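336aa long hypothetical dTDP-glucose 4,6-dehydratase (PDB 2HUN) probably acts as an NAD(+)-dependent dTDP-glucose 4,6-dehydratase, a lyase of the extended short-chain dehydrogenase type with a Rossmann fold. Local coordinates at residues Ser101-Thr106 with Lys155-Met160; Arg121-Ser126 with Ser174-Thr179; Thr127-Gly132 with Ser149-Thr154. All blocks are in the same frame, centred on the assembly; numbering follows the deposited sequence.

Contact 1: residues Ser101-Thr106 with Lys155-Met160; sequences SNVIGT and KAASDM. With NAD (nicotinamide-adenine-dinucleotide), chain C.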
loop_
_atom_site.group_PDB
_atom_site.type_symbol
_atom_site.label_atom_id
_atom_site.label_comp_id
_atom_site.label_asym_id
_atom_site.label_seq_id
_atom_site.Cartn_x
_atom_site.Cartn_y
_atom_site.Cartn_z
ATOM N N SER A 101 -7.283 11.081 -4.523
ATOM C CA SER A 101 -6.103 11.712 -5.103
ATOM C C SER A 101 -4.831 10.872 -4.990
ATOM O O SER A 101 -4.065 10.775 -5.951
ATOM C CB SER A 101 -5.855 13.089 -4.466
ATOM O OG SER A 101 -6.856 14.030 -4.829
ATOM N N ASN A 102 -4.607 10.263 -3.829
ATOM C CA ASN A 102 -3.388 9.482 -3.631
ATOM C C ASN A 102 -3.427 8.089 -4.245
ATOM O O ASN A 102 -2.514 7.711 -4.974
ATOM C CB ASN A 102 -3.056 9.395 -2.137
ATOM C CG ASN A 102 -2.880 10.768 -1.502
ATOM O OD1 ASN A 102 -2.711 11.764 -2.202
ATOM N ND2 ASN A 102 -2.910 10.820 -0.177
ATOM N N VAL A 103 -4.478 7.327 -3.958
ATOM C CA VAL A 103 -4.593 5.981 -4.502
ATOM C C VAL A 103 -5.181 5.942 -5.911
ATOM O O VAL A 103 -4.519 5.472 -6.836
ATOM C CB VAL A 103 -5.438 5.071 -3.590
ATOM C CG1 VAL A 103 -5.573 3.694 -4.229
ATOM C CG2 VAL A 103 -4.775 4.943 -2.215
ATOM N N ILE A 104 -6.410 6.430 -6.085
ATOM C CA ILE A 104 -7.029 6.403 -7.410
ATOM C C ILE A 104 -6.208 7.222 -8.405
ATOM O O ILE A 104 -6.008 6.815 -9.544
ATOM C CB ILE A 104 -8.479 6.954 -7.380
ATOM C CG1 ILE A 104 -9.319 6.168 -6.376
ATOM C CG2 ILE A 104 -9.109 6.850 -8.770
ATOM C CD1 ILE A 104 -9.370 4.684 -6.635
ATOM N N GLY A 105 -5.725 8.374 -7.964
ATOM C CA GLY A 105 -4.932 9.215 -8.838
ATOM C C GLY A 105 -3.681 8.519 -9.341
ATOM O O GLY A 105 -3.350 8.608 -10.526
ATOM N N THR A 106 -2.975 7.826 -8.452
ATOM C CA THR A 106 -1.760 7.143 -8.870
ATOM C C THR A 106 -2.105 5.966 -9.785
ATOM O O THR A 106 -1.419 5.719 -10.775
ATOM C CB THR A 106 -0.954 6.668 -7.655
ATOM O OG1 THR A 106 -0.599 7.807 -6.859
ATOM C CG2 THR A 106 0.317 5.950 -8.102
ATOM N N LYS A 155 -0.731 7.008 0.798
ATOM C CA LYS A 155 0.524 7.207 0.081
ATOM C C LYS A 155 1.191 5.832 -0.026
ATOM O O LYS A 155 1.718 5.472 -1.078
ATOM C CB LYS A 155 1.449 8.172 0.829
ATOM C CG LYS A 155 1.018 9.636 0.769
ATOM C CD LYS A 155 1.039 10.193 -0.661
ATOM C CE LYS A 155 2.464 10.298 -1.203
ATOM N NZ LYS A 155 2.496 10.779 -2.622
ATOM N N ALA A 156 1.156 5.068 1.067
ATOM C CA ALA A 156 1.752 3.728 1.112
ATOM C C ALA A 156 1.066 2.815 0.110
ATOM O O ALA A 156 1.725 2.056 -0.593
ATOM C CB ALA A 156 1.636 3.131 2.518
ATOM N N ALA A 157 -0.260 2.897 0.049
ATOM C CA ALA A 157 -1.036 2.095 -0.884
ATOM C C ALA A 157 -0.645 2.434 -2.314
ATOM O O ALA A 157 -0.545 1.539 -3.155
ATOM C CB ALA A 157 -2.531 2.337 -0.684
ATOM N N SER A 158 -0.428 3.719 -2.598
ATOM C CA SER A 158 -0.043 4.118 -3.947
ATOM C C SER A 158 1.338 3.561 -4.291
ATOM O O SER A 158 1.567 3.141 -5.423
ATOM C CB SER A 158 -0.077 5.650 -4.120
ATOM O OG SER A 158 0.940 6.310 -3.388
ATOM N N ASP A 159 2.255 3.548 -3.325
ATOM C CA ASP A 159 3.590 2.992 -3.573
ATOM C C ASP A 159 3.463 1.534 -4.039
ATOM O O ASP A 159 4.115 1.113 -4.997
ATOM C CB ASP A 159 4.451 3.019 -2.300
ATOM C CG ASP A 159 4.928 4.410 -1.934
ATOM O OD1 ASP A 159 4.524 5.374 -2.610
ATOM O OD2 ASP A 159 5.714 4.539 -0.965
ATOM N N MET A 160 2.628 0.764 -3.350
ATOM C CA MET A 160 2.442 -0.643 -3.685
ATOM C C MET A 160 1.948 -0.845 -5.120
ATOM O O MET A 160 2.412 -1.760 -5.817
ATOM C CB MET A 160 1.474 -1.314 -2.689
ATOM C CG MET A 160 1.979 -1.360 -1.248
ATOM S SD MET A 160 3.659 -2.040 -1.085
ATOM C CE MET A 160 4.643 -0.593 -1.117
HETATM P PA NAD C . 1.303 20.692 -1.702
HETATM O O1A NAD C . 0.120 20.429 -0.868
HETATM O O2A NAD C . 2.019 21.992 -1.573
HETATM O O5B NAD C . 0.841 20.558 -3.232
HETATM C C5B NAD C . 0.181 19.399 -3.762
HETATM C C4B NAD C . -0.171 19.799 -5.201
HETATM O O4B NAD C . -0.802 18.699 -5.886
HETATM C C3B NAD C . -1.180 20.983 -5.225
HETATM O O3B NAD C . -0.768 21.971 -6.185
HETATM C C2B NAD C . -2.521 20.290 -5.532
HETATM O O2B NAD C . -3.519 21.089 -6.167
HETATM C C1B NAD C . -2.075 19.100 -6.383
HETATM N N9A NAD C . -2.994 17.941 -6.329
HETATM C C8A NAD C . -3.452 17.286 -5.246
HETATM N N7A NAD C . -4.257 16.299 -5.636
HETATM C C5A NAD C . -4.324 16.309 -6.964
HETATM C C6A NAD C . -5.003 15.529 -7.941
HETATM N N6A NAD C . -5.802 14.516 -7.637
HETATM N N1A NAD C . -4.803 15.878 -9.298
HETATM C C2A NAD C . -3.968 16.952 -9.642
HETATM N N3A NAD C . -3.331 17.686 -8.721
HETATM C C4A NAD C . -3.510 17.363 -7.414
HETATM O O3 NAD C . 2.355 19.601 -1.222
HETATM P PN NAD C . 3.860 19.236 -1.551
HETATM O O1N NAD C . 4.509 19.372 -0.214
HETATM O O2N NAD C . 4.427 20.100 -2.607
HETATM O O5D NAD C . 3.839 17.653 -1.877
HETATM C C5D NAD C . 4.323 17.078 -3.094
HETATM C C4D NAD C . 4.550 15.560 -2.874
HETATM O O4D NAD C . 5.685 15.334 -2.022
HETATM C C3D NAD C . 3.337 14.866 -2.243
HETATM O O3D NAD C . 3.121 13.607 -2.932
HETATM C C2D NAD C . 3.770 14.656 -0.765
HETATM O O2D NAD C . 3.129 13.496 -0.227
HETATM C C1D NAD C . 5.278 14.520 -0.905
HETATM N N1N NAD C . 6.056 14.920 0.286
HETATM C C2N NAD C . 6.124 16.281 0.740
HETATM C C3N NAD C . 6.898 16.579 1.875
HETATM C C7N NAD C . 7.026 18.023 2.413
HETATM O O7N NAD C . 7.855 18.255 3.302
HETATM N N7N NAD C . 6.263 18.982 1.904
HETATM C C4N NAD C . 7.593 15.548 2.556
HETATM C C5N NAD C . 7.512 14.217 2.097
HETATM C C6N NAD C . 6.750 13.889 0.963
HETATM O O HOH W 1 0.306 9.275 -3.796
#
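The carboxamide of N102 is the flat group here, and one face is covered by K155: the two side chains cross at about a right angle, with CD of K155 over the amide, 4.0 Å from ND2 of N102. Its rim atoms are engaged outside the two helical turns, OD1 with the backbone NH of E85 and ND2 with T154 OG1, which fixes the rotation of the group. Helices 96-116 and 150-168 run nearly parallel, at 19° and 8.1 Å between the short axes. Between them S158 CB sits 3.3 Å from N102 O, against the hydroxyl of T106. T106 OG1 donates to N102 O at 2.7 Å and also meets H81 NE2. S158 OG, placed between backbone N and carbonyl carbon (chi1 69°), turns back to K155 O at 2.6 Å, so that carbonyl holds both this hydroxyl and D159 N. An alanine in place of T106 would probably leave N102 O and H81 without a hydroxyl partner and open a small gap beside S158 and H124. V103 CG2 meets A157 CB at 3.8 Å, and both residues also pack on their own copies in the second subunit. One water accepts from K155 NZ, donates to S158 OG and weakly to N102 O. K155 NZ donates to O3D of NAD at 2.9 Å and to V125 O, while S101 OG accepts from adenine N6A of NAD at 3.0 Å. The chemistry implies an apolar dimer side and a polar cofactor side, on which the ammonium group is held by a water and V125 O as it bonds the ribose.

Contact 2: residues Arg121-Ser126 with Ser174-Thr179; sequences RFVHVS and SITRCT. With NAD (nicotinamide-adenine-dinucleotide), chain C.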
loop_
_atom_site.group_PDB
_atom_site.type_symbol
_atom_site.label_atom_id
_atom_site.label_comp_id
_atom_site.label_asym_id
_atom_site.label_seq_id
_atom_site.Cartn_x
_atom_site.Cartn_y
_atom_site.Cartn_z
ATOM N N ARG A 121 9.518 7.445 -18.694
ATOM C CA ARG A 121 10.252 7.369 -17.432
ATOM C C ARG A 121 9.359 7.961 -16.347
ATOM O O ARG A 121 8.999 9.133 -16.408
ATOM C CB ARG A 121 11.564 8.148 -17.535
ATOM C CG ARG A 121 12.353 8.250 -16.228
ATOM C CD ARG A 121 12.670 6.885 -15.630
ATOM N NE ARG A 121 13.421 7.021 -14.384
ATOM C CZ ARG A 121 13.445 6.108 -13.419
ATOM N NH1 ARG A 121 12.757 4.983 -13.549
ATOM N NH2 ARG A 121 14.162 6.321 -12.321
ATOM N N PHE A 122 9.014 7.150 -15.353
ATOM C CA PHE A 122 8.121 7.573 -14.278
ATOM C C PHE A 122 8.749 7.612 -12.882
ATOM O O PHE A 122 9.356 6.644 -12.442
ATOM C CB PHE A 122 6.909 6.636 -14.276
ATOM C CG PHE A 122 5.933 6.880 -13.162
ATOM C CD1 PHE A 122 5.287 8.105 -13.024
ATOM C CD2 PHE A 122 5.610 5.855 -12.288
ATOM C CE1 PHE A 122 4.323 8.295 -12.028
ATOM C CE2 PHE A 122 4.658 6.030 -11.298
ATOM C CZ PHE A 122 4.009 7.252 -11.164
ATOM N N VAL A 123 8.604 8.745 -12.202
ATOM C CA VAL A 123 9.111 8.896 -10.844
ATOM C C VAL A 123 7.925 9.206 -9.935
ATOM O O VAL A 123 7.250 10.217 -10.108
ATOM C CB VAL A 123 10.139 10.039 -10.726
ATOM C CG1 VAL A 123 10.450 10.297 -9.255
ATOM C CG2 VAL A 123 11.421 9.673 -11.476
ATOM N N HIS A 124 7.676 8.314 -8.981
ATOM C CA HIS A 124 6.583 8.446 -8.015
ATOM C C HIS A 124 7.163 9.042 -6.734
ATOM O O HIS A 124 8.033 8.429 -6.097
ATOM C CB HIS A 124 5.997 7.056 -7.727
ATOM C CG HIS A 124 4.859 7.051 -6.754
ATOM N ND1 HIS A 124 3.611 7.548 -7.062
ATOM C CD2 HIS A 124 4.768 6.563 -5.496
ATOM C CE1 HIS A 124 2.799 7.361 -6.037
ATOM N NE2 HIS A 124 3.477 6.764 -5.074
ATOM N N VAL A 125 6.691 10.236 -6.367
ATOM C CA VAL A 125 7.160 10.918 -5.161
ATOM C C VAL A 125 6.316 10.513 -3.940
ATOM O O VAL A 125 5.084 10.621 -3.943
ATOM C CB VAL A 125 7.119 12.459 -5.336
ATOM C CG1 VAL A 125 7.709 13.146 -4.097
ATOM C CG2 VAL A 125 7.920 12.858 -6.567
ATOM N N SER A 126 6.988 10.048 -2.892
ATOM C CA SER A 126 6.290 9.606 -1.694
ATOM C C SER A 126 6.906 10.208 -0.427
ATOM O O SER A 126 7.779 11.082 -0.508
ATOM C CB SER A 126 6.294 8.071 -1.641
ATOM O OG SER A 126 5.386 7.572 -0.676
ATOM N N SER A 174 10.506 4.473 -10.825
ATOM C CA SER A 174 11.175 4.448 -9.527
ATOM C C SER A 174 10.298 5.224 -8.547
ATOM O O SER A 174 9.424 5.986 -8.959
ATOM C CB SER A 174 12.554 5.105 -9.588
ATOM O OG SER A 174 13.449 4.365 -10.393
ATOM N N ILE A 175 10.537 5.018 -7.255
ATOM C CA ILE A 175 9.790 5.693 -6.203
ATOM C C ILE A 175 10.781 6.431 -5.310
ATOM O O ILE A 175 11.865 5.920 -5.024
ATOM C CB ILE A 175 9.026 4.679 -5.311
ATOM C CG1 ILE A 175 7.941 3.962 -6.116
ATOM C CG2 ILE A 175 8.421 5.391 -4.105
ATOM C CD1 ILE A 175 7.330 2.778 -5.372
ATOM N N THR A 176 10.418 7.640 -4.888
ATOM C CA THR A 176 11.268 8.397 -3.978
ATOM C C THR A 176 10.502 8.645 -2.673
ATOM O O THR A 176 9.272 8.778 -2.677
ATOM C CB THR A 176 11.685 9.766 -4.576
ATOM O OG1 THR A 176 10.517 10.528 -4.905
ATOM C CG2 THR A 176 12.520 9.565 -5.833
ATOM N N ARG A 177 11.230 8.685 -1.563
ATOM C CA ARG A 177 10.636 8.950 -0.256
ATOM C C ARG A 177 11.564 9.925 0.458
ATOM O O ARG A 177 12.730 9.613 0.727
ATOM C CB ARG A 177 10.484 7.650 0.556
ATOM C CG ARG A 177 9.352 6.741 0.076
ATOM C CD ARG A 177 9.403 5.380 0.748
ATOM N NE ARG A 177 8.328 4.487 0.313
ATOM C CZ ARG A 177 8.367 3.164 0.475
ATOM N NH1 ARG A 177 9.425 2.607 1.054
ATOM N NH2 ARG A 177 7.358 2.405 0.069
ATOM N N CYS A 178 11.046 11.108 0.764
ATOM C CA CYS A 178 11.848 12.136 1.409
ATOM C C CYS A 178 11.277 12.613 2.737
ATOM O O CYS A 178 10.093 12.433 3.031
ATOM C CB CYS A 178 11.975 13.342 0.479
ATOM S SG CYS A 178 10.387 14.168 0.239
ATOM N N THR A 179 12.137 13.257 3.517
ATOM C CA THR A 179 11.760 13.787 4.814
ATOM C C THR A 179 11.108 15.154 4.630
ATOM O O THR A 179 10.634 15.481 3.544
ATOM C CB THR A 179 12.998 13.919 5.722
ATOM O OG1 THR A 179 13.924 14.835 5.132
ATOM C CG2 THR A 179 13.677 12.569 5.877
HETATM P PA NAD C . 1.303 20.692 -1.702
HETATM O O1A NAD C . 0.120 20.429 -0.868
HETATM O O2A NAD C . 2.019 21.992 -1.573
HETATM O O5B NAD C . 0.841 20.558 -3.232
HETATM C C5B NAD C . 0.181 19.399 -3.762
HETATM C C4B NAD C . -0.171 19.799 -5.201
HETATM O O4B NAD C . -0.802 18.699 -5.886
HETATM C C3B NAD C . -1.180 20.983 -5.225
HETATM O O3B NAD C . -0.768 21.971 -6.185
HETATM C C2B NAD C . -2.521 20.290 -5.532
HETATM O O2B NAD C . -3.519 21.089 -6.167
HETATM C C1B NAD C . -2.075 19.100 -6.383
HETATM N N9A NAD C . -2.994 17.941 -6.329
HETATM C C8A NAD C . -3.452 17.286 -5.246
HETATM N N7A NAD C . -4.257 16.299 -5.636
HETATM C C5A NAD C . -4.324 16.309 -6.964
HETATM C C6A NAD C . -5.003 15.529 -7.941
HETATM N N6A NAD C . -5.802 14.516 -7.637
HETATM N N1A NAD C . -4.803 15.878 -9.298
HETATM C C2A NAD C . -3.968 16.952 -9.642
HETATM N N3A NAD C . -3.331 17.686 -8.721
HETATM C C4A NAD C . -3.510 17.363 -7.414
HETATM O O3 NAD C . 2.355 19.601 -1.222
HETATM P PN NAD C . 3.860 19.236 -1.551
HETATM O O1N NAD C . 4.509 19.372 -0.214
HETATM O O2N NAD C . 4.427 20.100 -2.607
HETATM O O5D NAD C . 3.839 17.653 -1.877
HETATM C C5D NAD C . 4.323 17.078 -3.094
HETATM C C4D NAD C . 4.550 15.560 -2.874
HETATM O O4D NAD C . 5.685 15.334 -2.022
HETATM C C3D NAD C . 3.337 14.866 -2.243
HETATM O O3D NAD C . 3.121 13.607 -2.932
HETATM C C2D NAD C . 3.770 14.656 -0.765
HETATM O O2D NAD C . 3.129 13.496 -0.227
HETATM C C1D NAD C . 5.278 14.520 -0.905
HETATM N N1N NAD C . 6.056 14.920 0.286
HETATM C C2N NAD C . 6.124 16.281 0.740
HETATM C C3N NAD C . 6.898 16.579 1.875
HETATM C C7N NAD C . 7.026 18.023 2.413
HETATM O O7N NAD C . 7.855 18.255 3.302
HETATM N N7N NAD C . 6.263 18.982 1.904
HETATM C C4N NAD C . 7.593 15.548 2.556
HETATM C C5N NAD C . 7.512 14.217 2.097
HETATM C C6N NAD C . 6.750 13.889 0.963
HETATM O O HOH W 2 10.503 11.981 -2.391
#
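S174 OG is gripped by R121 and by E235 O: R121 NH2 donates to it at 2.8 Å, nearly in the guanidinium plane, and NH1 adds a weak bond. The chain of R121 turns at the CB-CG bond (chi2 56°), which sets CD, and its guanidinium is held further by V230 O and L231 O. From there the two strands run parallel, their short axes 23° apart, and are laced by a ladder. F122 O accepts from S174 N at 2.9 Å, S174 O from H124 N, H124 O from T176 N at 2.8 Å, and T176 O from S126 N in a short, bent bond of 2.6 Å. I175 CA makes a bent CA-H...O contact with H124 O. On one face of the sheet H124 and I175 lie side by side and point the same way, I175 CG1 4.0 Å from H124 CB. On the other face T176 OG1 approaches V125 CA at 3.4 Å, and the side chains of T176 and V123 cross at about a right angle, CG2 of T176 meeting CG1 of V123. At the C-terminal ends the strands meet the nicotinamide of NAD: S126 O lies 3.3 Å from C6N, and C178 SG 3.4 Å from C5N. These are neighbouring inner strands of the Rossmann sheet, 121-127 flanked on its other side by 78-81. Helix 150-168 covers the face of H124 and I175 and supplies S158 to H124, and D159 to S126 and R177, with helix 96-116 packing on F122 and H124; helix 220-233 covers the face of V123, S174 and T176.

Contact 3: residues Thr127-Gly132 with Ser149-Thr154; sequences TDEVYG and SPYSAT. With NAD (nicotinamide-adenine-dinucleotide), chain C.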
loop_
_atom_site.group_PDB
_atom_site.type_symbol
_atom_site.label_atom_id
_atom_site.label_comp_id
_atom_site.label_asym_id
_atom_site.label_seq_id
_atom_site.Cartn_x
_atom_site.Cartn_y
_atom_site.Cartn_z
ATOM N N THR A 127 6.480 9.713 0.736
ATOM C CA THR A 127 6.926 10.258 2.019
ATOM C C THR A 127 7.555 9.318 3.044
ATOM O O THR A 127 7.290 8.113 3.061
ATOM C CB THR A 127 5.745 10.955 2.721
ATOM O OG1 THR A 127 6.136 11.377 4.031
ATOM C CG2 THR A 127 4.580 10.006 2.838
ATOM N N ASP A 128 8.363 9.902 3.925
ATOM C CA ASP A 128 9.034 9.159 4.990
ATOM C C ASP A 128 8.001 8.657 5.999
ATOM O O ASP A 128 8.282 7.773 6.811
ATOM C CB ASP A 128 10.074 10.058 5.687
ATOM C CG ASP A 128 9.448 11.265 6.411
ATOM O OD1 ASP A 128 8.345 11.712 6.032
ATOM O OD2 ASP A 128 10.081 11.778 7.358
ATOM N N GLU A 129 6.795 9.216 5.937
ATOM C CA GLU A 129 5.739 8.811 6.854
ATOM C C GLU A 129 5.185 7.415 6.586
ATOM O O GLU A 129 4.531 6.837 7.457
ATOM C CB GLU A 129 4.589 9.827 6.843
ATOM C CG GLU A 129 4.907 11.135 7.565
ATOM C CD GLU A 129 3.691 12.046 7.669
ATOM O OE1 GLU A 129 2.713 11.665 8.346
ATOM O OE2 GLU A 129 3.711 13.135 7.066
ATOM N N VAL A 130 5.439 6.863 5.404
ATOM C CA VAL A 130 4.924 5.526 5.102
ATOM C C VAL A 130 5.459 4.482 6.075
ATOM O O VAL A 130 4.776 3.511 6.376
ATOM C CB VAL A 130 5.263 5.081 3.660
ATOM C CG1 VAL A 130 4.459 5.902 2.660
ATOM C CG2 VAL A 130 6.760 5.231 3.403
ATOM N N TYR A 131 6.674 4.697 6.573
ATOM C CA TYR A 131 7.313 3.776 7.511
ATOM C C TYR A 131 6.848 3.885 8.963
ATOM O O TYR A 131 7.150 3.017 9.780
ATOM C CB TYR A 131 8.818 4.032 7.560
ATOM C CG TYR A 131 9.553 3.851 6.250
ATOM C CD1 TYR A 131 9.876 2.577 5.778
ATOM C CD2 TYR A 131 9.958 4.955 5.503
ATOM C CE1 TYR A 131 10.595 2.410 4.595
ATOM C CE2 TYR A 131 10.676 4.804 4.317
ATOM C CZ TYR A 131 10.993 3.526 3.871
ATOM O OH TYR A 131 11.709 3.365 2.710
ATOM N N GLY A 132 6.133 4.951 9.295
ATOM C CA GLY A 132 5.712 5.118 10.675
ATOM C C GLY A 132 6.894 5.603 11.498
ATOM O O GLY A 132 7.977 5.830 10.954
ATOM N N SER A 149 -1.730 7.131 9.598
ATOM C CA SER A 149 -2.844 8.018 9.260
ATOM C C SER A 149 -3.381 7.661 7.883
ATOM O O SER A 149 -2.703 6.995 7.105
ATOM C CB SER A 149 -2.396 9.487 9.267
ATOM O OG SER A 149 -1.569 9.792 8.150
ATOM N N PRO A 150 -4.615 8.088 7.566
ATOM C CA PRO A 150 -5.166 7.770 6.246
ATOM C C PRO A 150 -4.286 8.381 5.165
ATOM O O PRO A 150 -4.156 7.839 4.066
ATOM C CB PRO A 150 -6.560 8.398 6.291
ATOM C CG PRO A 150 -6.936 8.244 7.737
ATOM C CD PRO A 150 -5.651 8.668 8.440
ATOM N N TYR A 151 -3.680 9.518 5.478
ATOM C CA TYR A 151 -2.808 10.165 4.516
ATOM C C TYR A 151 -1.621 9.264 4.167
ATOM O O TYR A 151 -1.381 8.974 2.994
ATOM C CB TYR A 151 -2.279 11.496 5.062
ATOM C CG TYR A 151 -1.014 11.970 4.373
ATOM C CD1 TYR A 151 -1.012 12.280 3.013
ATOM C CD2 TYR A 151 0.192 12.069 5.072
ATOM C CE1 TYR A 151 0.158 12.675 2.360
ATOM C CE2 TYR A 151 1.373 12.468 4.426
ATOM C CZ TYR A 151 1.346 12.768 3.071
ATOM O OH TYR A 151 2.494 13.180 2.418
ATOM N N SER A 152 -0.876 8.830 5.182
ATOM C CA SER A 152 0.294 7.998 4.932
ATOM C C SER A 152 -0.100 6.598 4.460
ATOM O O SER A 152 0.644 5.953 3.726
ATOM C CB SER A 152 1.201 7.930 6.179
ATOM O OG SER A 152 0.535 7.379 7.304
ATOM N N ALA A 153 -1.282 6.138 4.855
ATOM C CA ALA A 153 -1.737 4.818 4.435
ATOM C C ALA A 153 -2.077 4.838 2.945
ATOM O O ALA A 153 -1.849 3.847 2.235
ATOM C CB ALA A 153 -2.951 4.388 5.249
ATOM N N THR A 154 -2.623 5.958 2.474
ATOM C CA THR A 154 -2.971 6.078 1.060
ATOM C C THR A 154 -1.707 6.305 0.233
ATOM O O THR A 154 -1.610 5.844 -0.903
ATOM C CB THR A 154 -3.997 7.210 0.811
ATOM O OG1 THR A 154 -3.516 8.445 1.362
ATOM C CG2 THR A 154 -5.324 6.856 1.463
HETATM P PA NAD C . 1.303 20.692 -1.702
HETATM O O1A NAD C . 0.120 20.429 -0.868
HETATM O O2A NAD C . 2.019 21.992 -1.573
HETATM O O5B NAD C . 0.841 20.558 -3.232
HETATM C C5B NAD C . 0.181 19.399 -3.762
HETATM C C4B NAD C . -0.171 19.799 -5.201
HETATM O O4B NAD C . -0.802 18.699 -5.886
HETATM C C3B NAD C . -1.180 20.983 -5.225
HETATM O O3B NAD C . -0.768 21.971 -6.185
HETATM C C2B NAD C . -2.521 20.290 -5.532
HETATM O O2B NAD C . -3.519 21.089 -6.167
HETATM C C1B NAD C . -2.075 19.100 -6.383
HETATM N N9A NAD C . -2.994 17.941 -6.329
HETATM C C8A NAD C . -3.452 17.286 -5.246
HETATM N N7A NAD C . -4.257 16.299 -5.636
HETATM C C5A NAD C . -4.324 16.309 -6.964
HETATM C C6A NAD C . -5.003 15.529 -7.941
HETATM N N6A NAD C . -5.802 14.516 -7.637
HETATM N N1A NAD C . -4.803 15.878 -9.298
HETATM C C2A NAD C . -3.968 16.952 -9.642
HETATM N N3A NAD C . -3.331 17.686 -8.721
HETATM C C4A NAD C . -3.510 17.363 -7.414
HETATM O O3 NAD C . 2.355 19.601 -1.222
HETATM P PN NAD C . 3.860 19.236 -1.551
HETATM O O1N NAD C . 4.509 19.372 -0.214
HETATM O O2N NAD C . 4.427 20.100 -2.607
HETATM O O5D NAD C . 3.839 17.653 -1.877
HETATM C C5D NAD C . 4.323 17.078 -3.094
HETATM C C4D NAD C . 4.550 15.560 -2.874
HETATM O O4D NAD C . 5.685 15.334 -2.022
HETATM C C3D NAD C . 3.337 14.866 -2.243
HETATM O O3D NAD C . 3.121 13.607 -2.932
HETATM C C2D NAD C . 3.770 14.656 -0.765
HETATM O O2D NAD C . 3.129 13.496 -0.227
HETATM C C1D NAD C . 5.278 14.520 -0.905
HETATM N N1N NAD C . 6.056 14.920 0.286
HETATM C C2N NAD C . 6.124 16.281 0.740
HETATM C C3N NAD C . 6.898 16.579 1.875
HETATM C C7N NAD C . 7.026 18.023 2.413
HETATM O O7N NAD C . 7.855 18.255 3.302
HETATM N N7N NAD C . 6.263 18.982 1.904
HETATM C C4N NAD C . 7.593 15.548 2.556
HETATM C C5N NAD C . 7.512 14.217 2.097
HETATM C C6N NAD C . 6.750 13.889 0.963
HETATM O O HOH W 3 2.314 7.404 9.340
HETATM O O HOH W 4 0.975 10.159 9.179
#
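E129 and Y151 cross at about a right angle, the carboxylate and ring planes 59° apart, and one oxygen of the acid comes to the rim of the phenol: OE2 of E129 lies 3.6 Å from CE2 of Y151, near the ring plane. T127 approaches the same ring differently. Its CG2 and the hydroxyl of Y151 meet tip to tip at 3.8 Å, oblique to the ring. In the tyrosine, chi1 (159°) sets CG anti to the backbone N, and from there the ring extends off the first turn of helix 150-168 to the cofactor. There Y151 OH and ribose O2D of NAD share a hydrogen bond of 2.7 Å, with O2D at the ring edge, in plane. T127 is close to NAD as well, its CB 3.6 Å from C6N of the nicotinamide. Its own hydroxyl reaches forward along the chain and accepts from E129 N at 3.0 Å, an almost straight bond that makes an ST turn and fixes the start of the 127-132 loop. Farther from NAD, the two backbones come together at V130 and S152. CB of S152 lies 3.9 Å from CB of E129, close to the carbonyl of E129 too, and V130 CG1 packs on S152 O at 4.0 Å. A water joins E129 O to S152 OG. S149 and S152 form a capping box, in which S149 OG accepts from S152 N and S152 OG from S149 N, so both hydroxyls are tied to the helix start. No direct hydrogen bond joins the segments. Y151 and K155 fit the Tyr-x-x-x-Lys motif of short-chain dehydrogenases; the phenol is anchored on the ribose, and the negative carboxylate oxygen would probably be drawn to the slightly positive C-H edge of its ring.

All three contacts converge on NAD, their centres 11 to 14 Å apart. Contact 1 and contact 2 are joined by the salt bridge of D159 with R177 and by the bond of K155 to V125 O, and T106 CG2 packs 3.5 Å from H124 CE1. Contacts 1 and 3 share helix 150-168, are tied by N102 and T154, and both touch the second subunit. Between contacts 2 and 3 there are two probable hydrogen bonds, R177 NH1 with Y131 OH at 2.9 Å and C178 O with D128 N at 3.2 Å. Thus Y151 and K155 approach the nicotinamide ribose from the helix, while the strand ends of contact 2 border the nicotinamide ring.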